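Local coordinates for fructooligosaccharide ABC transporter substrate-binding protein FusA (Streptococcus pneumoniae, PDB 5G5Y) that captures fructooligosaccharides, preferring tetrasaccharides and longer and not binding sucrose, for import through the FusABC-MsmK ABC transporter, at residues Gln26-Glu29 against Lys30-Val34; Ile122-Leu125 against Gly126-Lys129; Phe233-Gln236 against Leu237-Gly241. All blocks are in the same frame, centred on the assembly; numbering follows the deposited sequence.

Contact 1: residues Gln26-Glu29 against Lys30-Val34; sequences QRLE and KETGV. With ZN (zinc ion), chain F.
T32 holds OG1 between its own backbone N and carbonyl carbon (chi1 65°), which tucks the hydroxyl under the last turn of the helix and swings CG2 back toward L28. OG1 lies 3.1 Å from L28 O, the same carbonyl that takes the backbone N of T32 at 2.8 Å. OG1 also accepts from the N of V34 at 3.1 Å, closing an ST turn just as the chain leaves the helix. On the apolar branch, CG2 of T32 rests 3.8 Å from CD1 of L28, the two side chains crossing obliquely.

E29 leaves the helix on a different side, toward a zinc ion. Its CG stands anti to the backbone N (chi1 178°) and the rest of the chain is extended, so CG passes 3.3 Å from V34 O on the way out and OE2 reaches the zinc at 2.0 Å; H35 binds the same metal. The E29 carbonyl receives the N of G33 at 2.9 Å, and G33, with phi 70°, is where the helical path breaks. Over R27 and E31, a water donates to R27 O at 2.9 Å and also to OE2 of E31, while the guanidinium of R27 turns away to Y343, giving a hydrogen bond to its carbonyl and a cation-pi contact with its ring.

All this finishes helix 23-32, the crossover of a beta-alpha-beta unit between strands 3-10 and 34-41, with L28 and V34 both packed on W325 of helix 319-329.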
ATOM      1  N   GLN A  26     -13.055 -13.093  22.909  1.00 18.06           N
ATOM      2  CA  GLN A  26     -13.453 -14.032  23.992  1.00 19.69           C
ATOM      3  C   GLN A  26     -12.248 -14.630  24.677  1.00 19.79           C
ATOM      4  O   GLN A  26     -12.143 -14.585  25.910  1.00 18.40           O
ATOM      5  CB  GLN A  26     -14.323 -15.154  23.408  1.00 21.04           C
ATOM      6  CG  GLN A  26     -15.706 -14.641  23.107  1.00 22.32           C
ATOM      7  CD  GLN A  26     -16.524 -15.547  22.215  1.00 24.98           C
ATOM      8  OE1 GLN A  26     -16.134 -16.665  21.901  1.00 25.75           O
ATOM      9  NE2 GLN A  26     -17.659 -15.051  21.786  1.00 26.34           N
ATOM     10  N   ARG A  27     -11.296 -15.113  23.871  1.00 19.06           N
ATOM     11  CA  ARG A  27     -10.033 -15.608  24.403  1.00 18.99           C
ATOM     12  C   ARG A  27      -9.212 -14.511  25.061  1.00 18.53           C
ATOM     13  O   ARG A  27      -8.627 -14.725  26.125  1.00 17.75           O
ATOM     14  CB  ARG A  27      -9.182 -16.277  23.311  1.00 19.45           C
ATOM     15  CG  ARG A  27      -9.808 -17.532  22.744  1.00 20.59           C
ATOM     16  CD  ARG A  27      -8.778 -18.328  21.983  1.00 22.94           C
ATOM     17  NE  ARG A  27      -9.343 -19.506  21.310  1.00 22.06           N
ATOM     18  CZ  ARG A  27      -9.377 -19.721  20.004  1.00 22.75           C
ATOM     19  NH1 ARG A  27      -8.905 -18.830  19.115  1.00 21.27           N
ATOM     20  NH2 ARG A  27      -9.899 -20.869  19.566  1.00 23.32           N
ATOM     21  N   LEU A  28      -9.139 -13.345  24.413  1.00 17.85           N
ATOM     22  CA  LEU A  28      -8.431 -12.232  24.984  1.00 18.29           C
ATOM     23  C   LEU A  28      -8.923 -11.818  26.367  1.00 18.68           C
ATOM     24  O   LEU A  28      -8.107 -11.537  27.243  1.00 18.13           O
ATOM     25  CB  LEU A  28      -8.478 -11.027  24.077  1.00 19.20           C
ATOM     26  CG  LEU A  28      -7.573  -9.877  24.478  1.00 20.43           C
ATOM     27  CD1 LEU A  28      -6.086 -10.249  24.182  1.00 20.19           C
ATOM     28  CD2 LEU A  28      -8.021  -8.656  23.710  1.00 22.17           C
ATOM     29  N   GLU A  29     -10.240 -11.737  26.562  1.00 17.65           N
ATOM     30  CA  GLU A  29     -10.770 -11.356  27.860  1.00 17.43           C
ATOM     31  C   GLU A  29     -10.367 -12.370  28.921  1.00 18.69           C
ATOM     32  O   GLU A  29     -10.076 -11.976  30.031  1.00 20.23           O
ATOM     33  CB  GLU A  29     -12.294 -11.172  27.837  1.00 17.81           C
ATOM     34  CG  GLU A  29     -12.863 -10.817  29.196  1.00 17.04           C
ATOM     35  CD  GLU A  29     -14.312 -10.402  29.164  1.00 16.78           C
ATOM     36  OE1 GLU A  29     -14.849 -10.064  28.074  1.00 14.43           O
ATOM     37  OE2 GLU A  29     -14.892 -10.383  30.291  1.00 17.43           O
ATOM     38  N   LYS A  30     -10.356 -13.653  28.590  1.00 20.42           N
ATOM     39  CA  LYS A  30      -9.919 -14.662  29.553  1.00 23.11           C
ATOM     40  C   LYS A  30      -8.479 -14.430  29.967  1.00 24.43           C
ATOM     41  O   LYS A  30      -8.138 -14.611  31.129  1.00 22.01           O
ATOM     42  CB  LYS A  30     -10.055 -16.079  29.005  1.00 26.89           C
ATOM     43  CG  LYS A  30     -11.451 -16.644  29.069  1.00 32.27           C
ATOM     44  CD  LYS A  30     -11.522 -17.933  28.260  1.00 39.21           C
ATOM     45  CE  LYS A  30     -12.795 -18.727  28.532  1.00 43.08           C
ATOM     46  NZ  LYS A  30     -13.991 -17.995  28.046  1.00 45.85           N
ATOM     47  N   GLU A  31      -7.648 -14.027  29.008  1.00 23.66           N
ATOM     48  CA  GLU A  31      -6.226 -13.852  29.248  1.00 25.01           C
ATOM     49  C   GLU A  31      -5.923 -12.546  29.925  1.00 23.55           C
ATOM     50  O   GLU A  31      -5.067 -12.522  30.775  1.00 23.87           O
ATOM     51  CB  GLU A  31      -5.406 -13.951  27.954  1.00 26.62           C
ATOM     52  CG  GLU A  31      -5.274 -15.376  27.451  1.00 32.39           C
ATOM     53  CD  GLU A  31      -4.674 -15.445  26.062  1.00 40.35           C
ATOM     54  OE1 GLU A  31      -3.915 -14.522  25.670  1.00 42.98           O
ATOM     55  OE2 GLU A  31      -4.988 -16.411  25.336  1.00 50.77           O
ATOM     56  N   THR A  32      -6.582 -11.458  29.536  1.00 20.60           N
ATOM     57  CA  THR A  32      -6.273 -10.146  30.100  1.00 21.12           C
ATOM     58  C   THR A  32      -7.007  -9.829  31.432  1.00 22.07           C
ATOM     59  O   THR A  32      -6.561  -8.964  32.200  1.00 22.06           O
ATOM     60  CB  THR A  32      -6.611  -9.009  29.120  1.00 20.83           C
ATOM     61  OG1 THR A  32      -8.030  -8.967  28.908  1.00 20.40           O
ATOM     62  CG2 THR A  32      -5.840  -9.204  27.786  1.00 20.77           C
ATOM     63  N   GLY A  33      -8.146 -10.477  31.667  1.00 22.36           N
ATOM     64  CA  GLY A  33      -9.019 -10.104  32.782  1.00 22.93           C
ATOM     65  C   GLY A  33      -9.711  -8.772  32.586  1.00 21.81           C
ATOM     66  O   GLY A  33     -10.150  -8.185  33.554  1.00 20.78           O
ATOM     67  N   VAL A  34      -9.834  -8.298  31.331  1.00 18.65           N
ATOM     68  CA  VAL A  34     -10.441  -7.029  31.062  1.00 18.52           C
ATOM     69  C   VAL A  34     -11.640  -7.209  30.128  1.00 18.17           C
ATOM     70  O   VAL A  34     -11.534  -7.795  29.059  1.00 18.77           O
ATOM     71  CB  VAL A  34      -9.453  -6.010  30.436  1.00 20.73           C
ATOM     72  CG1 VAL A  34     -10.136  -4.662  30.244  1.00 20.32           C
ATOM     73  CG2 VAL A  34      -8.197  -5.828  31.304  1.00 21.01           C
TER
HETATM   74 ZN    ZN F1539     -16.805  -9.842  29.988  1.00 22.93          ZN
HETATM   75  O   HOH W   1     -14.410 -14.737  27.371  1.00 34.46           O
HETATM   76  O   HOH W   2      -7.903 -17.554  26.374  1.00 35.58           O

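Contact 2: residues Ile122-Leu125 against Gly126-Lys129; sequences IEEL and GDGK. With ZN (zinc ion), chain J.
E124 and L125 carry on the extended path of strand 121-123, and G126 then turns the chain with phi 84°, bringing D127 round to the metal that E124 already holds. At G126 the backbone is in a conformation that crowds the CB position against the carbonyl O of L125, and glycine has nothing to put there. No direct hydrogen bond links the two segments. Instead a water ties the bend together, accepting from L125 N at 3.0 Å and donating to G126 O at 2.9 Å.

The side chains meet at a zinc ion. E124 keeps CG beside its own backbone N (chi1 -62°) and runs out straight, which carries the carboxylate to the zinc; OE1 binds it at 2.1 Å, with OE2 too far to bind. D127 offers both oxygens, OD1 and OD2, each 2.5 Å from the zinc: a longer, bidentate grip. A water oxygen is also bound, 2.3 Å from the zinc. The two carboxylate planes are turned 74° apart, and E124 OE1 comes within 3.2 Å of D127 OD1, an approach of two anionic oxygens that the shared cation probably pays for. K102 also belongs to this zinc site.

The E124 carboxylate is pinned further by Y105, whose OH bonds to OE2, and by the backbone N of D388, which bonds to OE1. Next door, E123 is a substrate-binding residue, and the L125 side chain lies about 4 Å from that of W340, another one, so this bend borders the sugar site. Strand 121-123 runs between strands 305-306 and 384-386 of a small mixed sheet, and E124 still pairs through its backbone with I386 before the chain goes off into the loop leading to strand 138-142.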
ATOM      1  N   ILE A 122       1.525  -2.376  11.854  1.00 13.57           N
ATOM      2  CA  ILE A 122       2.713  -2.726  11.106  1.00 13.81           C
ATOM      3  C   ILE A 122       2.496  -4.113  10.494  1.00 14.38           C
ATOM      4  O   ILE A 122       2.235  -5.089  11.221  1.00 13.93           O
ATOM      5  CB  ILE A 122       3.973  -2.755  12.005  1.00 14.27           C
ATOM      6  CG1 ILE A 122       4.285  -1.362  12.610  1.00 14.89           C
ATOM      7  CG2 ILE A 122       5.168  -3.240  11.205  1.00 15.44           C
ATOM      8  CD1 ILE A 122       5.189  -1.387  13.838  1.00 15.90           C
ATOM      9  N   GLU A 123       2.619  -4.198   9.175  1.00 13.57           N
ATOM     10  CA  GLU A 123       2.541  -5.478   8.458  1.00 15.26           C
ATOM     11  C   GLU A 123       3.666  -5.560   7.452  1.00 15.26           C
ATOM     12  O   GLU A 123       3.564  -5.006   6.331  1.00 15.07           O
ATOM     13  CB  GLU A 123       1.197  -5.641   7.755  1.00 16.33           C
ATOM     14  CG  GLU A 123       0.939  -6.987   7.096  1.00 17.29           C
ATOM     15  CD  GLU A 123      -0.297  -6.971   6.190  1.00 18.81           C
ATOM     16  OE1 GLU A 123      -0.189  -6.489   5.034  1.00 17.25           O
ATOM     17  OE2 GLU A 123      -1.397  -7.403   6.618  1.00 18.67           O
ATOM     18  N   GLU A 124       4.733  -6.269   7.809  1.00 14.24           N
ATOM     19  CA  GLU A 124       5.842  -6.485   6.874  1.00 15.18           C
ATOM     20  C   GLU A 124       5.585  -7.754   6.063  1.00 15.62           C
ATOM     21  O   GLU A 124       5.356  -8.825   6.636  1.00 16.01           O
ATOM     22  CB  GLU A 124       7.151  -6.602   7.637  1.00 14.95           C
ATOM     23  CG  GLU A 124       7.472  -5.319   8.397  1.00 15.72           C
ATOM     24  CD  GLU A 124       8.864  -5.366   9.011  1.00 17.68           C
ATOM     25  OE1 GLU A 124       9.419  -6.490   9.074  1.00 16.98           O
ATOM     26  OE2 GLU A 124       9.377  -4.293   9.422  1.00 18.09           O
ATOM     27  N   LEU A 125       5.477  -7.600   4.737  1.00 15.33           N
ATOM     28  CA  LEU A 125       5.460  -8.757   3.799  1.00 16.22           C
ATOM     29  C   LEU A 125       6.649  -8.537   2.894  1.00 16.06           C
ATOM     30  O   LEU A 125       6.579  -7.826   1.868  1.00 15.06           O
ATOM     31  CB  LEU A 125       4.154  -8.825   3.026  1.00 17.06           C
ATOM     32  CG  LEU A 125       2.959  -9.344   3.807  1.00 18.63           C
ATOM     33  CD1 LEU A 125       1.673  -8.950   3.111  1.00 20.35           C
ATOM     34  CD2 LEU A 125       3.065 -10.850   3.996  1.00 19.25           C
ATOM     35  N   GLY A 126       7.777  -9.070   3.347  1.00 16.21           N
ATOM     36  CA  GLY A 126       9.055  -8.703   2.831  1.00 17.52           C
ATOM     37  C   GLY A 126       9.629  -7.454   3.452  1.00 18.65           C
ATOM     38  O   GLY A 126       8.892  -6.569   3.871  1.00 21.78           O
ATOM     39  N   ASP A 127      10.947  -7.347   3.444  1.00 19.84           N
ATOM     40  CA  ASP A 127      11.687  -6.182   4.003  1.00 22.41           C
ATOM     41  C   ASP A 127      12.419  -5.409   2.927  1.00 18.68           C
ATOM     42  O   ASP A 127      12.914  -6.009   2.009  1.00 17.86           O
ATOM     43  CB  ASP A 127      12.794  -6.682   4.967  1.00 26.41           C
ATOM     44  CG  ASP A 127      12.406  -6.561   6.394  1.00 31.56           C
ATOM     45  OD1 ASP A 127      11.424  -5.844   6.678  1.00 38.85           O
ATOM     46  OD2 ASP A 127      13.091  -7.167   7.242  1.00 36.50           O
ATOM     47  N   GLY A 128      12.590  -4.099   3.128  1.00 18.19           N
ATOM     48  CA  GLY A 128      13.323  -3.226   2.226  1.00 17.61           C
ATOM     49  C   GLY A 128      12.879  -3.409   0.779  1.00 17.07           C
ATOM     50  O   GLY A 128      11.694  -3.386   0.485  1.00 16.14           O
ATOM     51  N   LYS A 129      13.832  -3.644  -0.115  1.00 15.06           N
ATOM     52  CA  LYS A 129      13.534  -3.754  -1.550  1.00 15.07           C
ATOM     53  C   LYS A 129      12.589  -4.918  -1.854  1.00 14.71           C
ATOM     54  O   LYS A 129      11.838  -4.886  -2.814  1.00 13.69           O
ATOM     55  CB  LYS A 129      14.845  -3.937  -2.324  1.00 15.44           C
ATOM     56  CG  LYS A 129      15.744  -2.705  -2.350  1.00 15.71           C
ATOM     57  CD  LYS A 129      17.060  -2.992  -3.034  1.00 15.43           C
ATOM     58  CE  LYS A 129      18.004  -1.813  -2.928  1.00 16.94           C
ATOM     59  NZ  LYS A 129      19.194  -2.115  -3.745  1.00 16.37           N
TER
HETATM   60 ZN    ZN J1543      11.548  -6.611   9.101  1.00 45.91          ZN
HETATM   61  O   HOH W   3       6.484  -5.067   3.540  1.00 16.37           O
HETATM   62  O   HOH W   4      11.921  -8.427  10.503  1.00 15.18           O

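Contact 3: residues Phe233-Gln236 against Leu237-Gly241; sequences FIRQ and LQEKG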
ATOM      1  N   PHE A 233       7.818   7.624 -25.232  1.00 16.38           N
ATOM      2  CA  PHE A 233       7.664   6.191 -25.562  1.00 17.48           C
ATOM      3  C   PHE A 233       6.186   5.779 -25.614  1.00 18.35           C
ATOM      4  O   PHE A 233       5.737   5.155 -26.584  1.00 19.41           O
ATOM      5  CB  PHE A 233       8.442   5.297 -24.563  1.00 17.68           C
ATOM      6  CG  PHE A 233       8.224   3.832 -24.785  1.00 17.93           C
ATOM      7  CD1 PHE A 233       8.840   3.183 -25.865  1.00 18.22           C
ATOM      8  CD2 PHE A 233       7.429   3.091 -23.927  1.00 18.70           C
ATOM      9  CE1 PHE A 233       8.616   1.835 -26.100  1.00 18.31           C
ATOM     10  CE2 PHE A 233       7.222   1.715 -24.156  1.00 19.11           C
ATOM     11  CZ  PHE A 233       7.828   1.095 -25.226  1.00 19.17           C
ATOM     12  N   ILE A 234       5.403   6.167 -24.601  1.00 17.08           N
ATOM     13  CA  ILE A 234       3.991   5.823 -24.586  1.00 15.73           C
ATOM     14  C   ILE A 234       3.293   6.526 -25.799  1.00 16.18           C
ATOM     15  O   ILE A 234       2.427   5.909 -26.457  1.00 15.96           O
ATOM     16  CB  ILE A 234       3.314   6.178 -23.251  1.00 16.10           C
ATOM     17  CG1 ILE A 234       4.022   5.481 -22.052  1.00 15.96           C
ATOM     18  CG2 ILE A 234       1.832   5.776 -23.278  1.00 16.22           C
ATOM     19  CD1 ILE A 234       4.104   3.977 -22.124  1.00 16.19           C
ATOM     20  N   ARG A 235       3.688   7.763 -26.089  1.00 14.51           N
ATOM     21  CA  ARG A 235       3.211   8.453 -27.330  1.00 15.61           C
ATOM     22  C   ARG A 235       3.477   7.647 -28.630  1.00 16.38           C
ATOM     23  O   ARG A 235       2.618   7.569 -29.504  1.00 17.42           O
ATOM     24  CB  ARG A 235       3.794   9.843 -27.425  1.00 16.21           C
ATOM     25  CG  ARG A 235       3.523  10.560 -28.738  1.00 16.37           C
ATOM     26  CD  ARG A 235       2.053  10.801 -28.993  1.00 16.53           C
ATOM     27  NE  ARG A 235       1.845  11.421 -30.312  1.00 18.59           N
ATOM     28  CZ  ARG A 235       0.657  11.701 -30.849  1.00 19.49           C
ATOM     29  NH1 ARG A 235      -0.460  11.451 -30.205  1.00 18.78           N
ATOM     30  NH2 ARG A 235       0.592  12.232 -32.070  1.00 22.29           N
ATOM     31  N   GLN A 236       4.661   7.084 -28.750  1.00 16.10           N
ATOM     32  CA  GLN A 236       4.976   6.169 -29.855  1.00 19.30           C
ATOM     33  C   GLN A 236       3.998   5.025 -29.931  1.00 17.95           C
ATOM     34  O   GLN A 236       3.507   4.726 -31.023  1.00 17.96           O
ATOM     35  CB  GLN A 236       6.375   5.587 -29.742  1.00 22.04           C
ATOM     36  CG  GLN A 236       7.521   6.526 -30.027  1.00 24.66           C
ATOM     37  CD  GLN A 236       8.858   5.794 -29.834  1.00 28.79           C
ATOM     38  OE1 GLN A 236       9.427   5.789 -28.742  1.00 29.83           O
ATOM     39  NE2 GLN A 236       9.323   5.128 -30.880  1.00 28.97           N
ATOM     40  N   LEU A 237       3.676   4.404 -28.789  1.00 17.44           N
ATOM     41  CA  LEU A 237       2.652   3.356 -28.777  1.00 18.08           C
ATOM     42  C   LEU A 237       1.313   3.867 -29.252  1.00 18.91           C
ATOM     43  O   LEU A 237       0.628   3.167 -30.022  1.00 20.96           O
ATOM     44  CB  LEU A 237       2.451   2.715 -27.393  1.00 18.21           C
ATOM     45  CG  LEU A 237       3.700   2.178 -26.736  1.00 17.82           C
ATOM     46  CD1 LEU A 237       3.353   1.517 -25.387  1.00 17.72           C
ATOM     47  CD2 LEU A 237       4.450   1.230 -27.643  1.00 19.40           C
ATOM     48  N   GLN A 238       0.914   5.051 -28.794  1.00 17.94           N
ATOM     49  CA  GLN A 238      -0.346   5.625 -29.209  1.00 20.87           C
ATOM     50  C   GLN A 238      -0.361   5.853 -30.736  1.00 20.61           C
ATOM     51  O   GLN A 238      -1.366   5.556 -31.398  1.00 22.71           O
ATOM     52  CB  GLN A 238      -0.608   6.955 -28.491  1.00 22.18           C
ATOM     53  CG  GLN A 238      -1.883   7.695 -28.910  1.00 24.17           C
ATOM     54  CD  GLN A 238      -3.171   6.989 -28.549  1.00 28.35           C
ATOM     55  OE1 GLN A 238      -3.214   6.076 -27.708  1.00 29.69           O
ATOM     56  NE2 GLN A 238      -4.251   7.440 -29.162  1.00 31.33           N
ATOM     57  N   GLU A 239       0.716   6.416 -31.269  1.00 21.78           N
ATOM     58  CA  GLU A 239       0.780   6.762 -32.713  1.00 24.48           C
ATOM     59  C   GLU A 239       0.702   5.502 -33.571  1.00 26.29           C
ATOM     60  O   GLU A 239       0.142   5.537 -34.665  1.00 25.59           O
ATOM     61  CB  GLU A 239       2.059   7.503 -33.033  1.00 26.30           C
ATOM     62  CG  GLU A 239       2.106   8.933 -32.521  1.00 29.42           C
ATOM     63  CD  GLU A 239       3.464   9.587 -32.776  1.00 32.70           C
ATOM     64  OE1 GLU A 239       4.325   8.966 -33.399  1.00 38.49           O
ATOM     65  OE2 GLU A 239       3.689  10.740 -32.382  1.00 35.39           O
ATOM     66  N   LYS A 240       1.263   4.403 -33.070  1.00 23.61           N
ATOM     67  CA  LYS A 240       1.182   3.108 -33.759  1.00 25.92           C
ATOM     68  C   LYS A 240      -0.124   2.341 -33.593  1.00 25.33           C
ATOM     69  O   LYS A 240      -0.210   1.214 -34.033  1.00 26.65           O
ATOM     70  CB  LYS A 240       2.371   2.261 -33.358  1.00 27.34           C
ATOM     71  CG  LYS A 240       3.677   2.876 -33.835  1.00 29.91           C
ATOM     72  CD  LYS A 240       4.867   2.159 -33.254  1.00 31.56           C
ATOM     73  CE  LYS A 240       6.145   2.969 -33.381  1.00 34.01           C
ATOM     74  NZ  LYS A 240       6.724   2.833 -34.742  1.00 35.14           N
ATOM     75  N   GLY A 241      -1.128   2.933 -32.950  1.00 24.67           N
ATOM     76  CA  GLY A 241      -2.417   2.269 -32.697  1.00 25.77           C
ATOM     77  C   GLY A 241      -2.342   1.092 -31.745  1.00 26.05           C
ATOM     78  O   GLY A 241      -3.121   0.140 -31.846  1.00 23.12           O
TER
HETATM   79  O   HOH W   5       5.535   6.455 -33.280  1.00 49.81           O
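F233 to K240 follow regular helical bonding, each carbonyl from F233 to Q236 taking the N four residues on, the shortest being E239 N to R235 O at 2.8 Å. One turn apart on the outer face, R235 and E239 form a salt bridge. R235 bends at chi2 (63°), which folds NE back over the E239 side chain, and NE donates to OE2 at 2.9 Å. That bond is far from straight (135° at the hydrogen), OE2 lying out of the guanidinium plane, and it meets OE2 on the anti side; the two planes are almost perpendicular. E239 CG sits over one guanidinium face, 3.3 Å from NE. NH1 points on to the carbonyl of I454, so the arginine also fastens this helix to helix 429-455. OE1 of E239 accepts a hydrogen bond from a water at 2.8 Å.

K240 is the first residue off the helical path, and G241, with positive phi, is the C' residue of a Schellman motif: its N bonds to Q238 O at 3.1 Å and the end of helix 225-239 is capped.

The inner face is apolar. CD1 of L237 sits 4.1 Å from CE2 of the F233 ring and 4.2 Å from CD1 of I234, while CD2 approaches CZ. F233 and L237 both press on I161 of helix 157-169, while I234 and L237 meet F183 of strand 181-183.

Contacts 1 and 3 are both helix ends toward the outside of the molecule, on opposite sides of its centre and with centres about 61 Å apart; the first finishes helix 23-32, the second helix 225-239. Each has an apolar face against the fold and a polar, watered one, but contact 1 ends in an ST turn with a zinc-bound glutamate, contact 3 in a Schellman motif with an ion pair within the helix. Contact 2, centred about 11 Å from the chain's centre, is the central one, partly buried, with no exposed residue among those that touch: a strand end and loop beside substrate-binding residues, joined by metal and water. None of the three touches another.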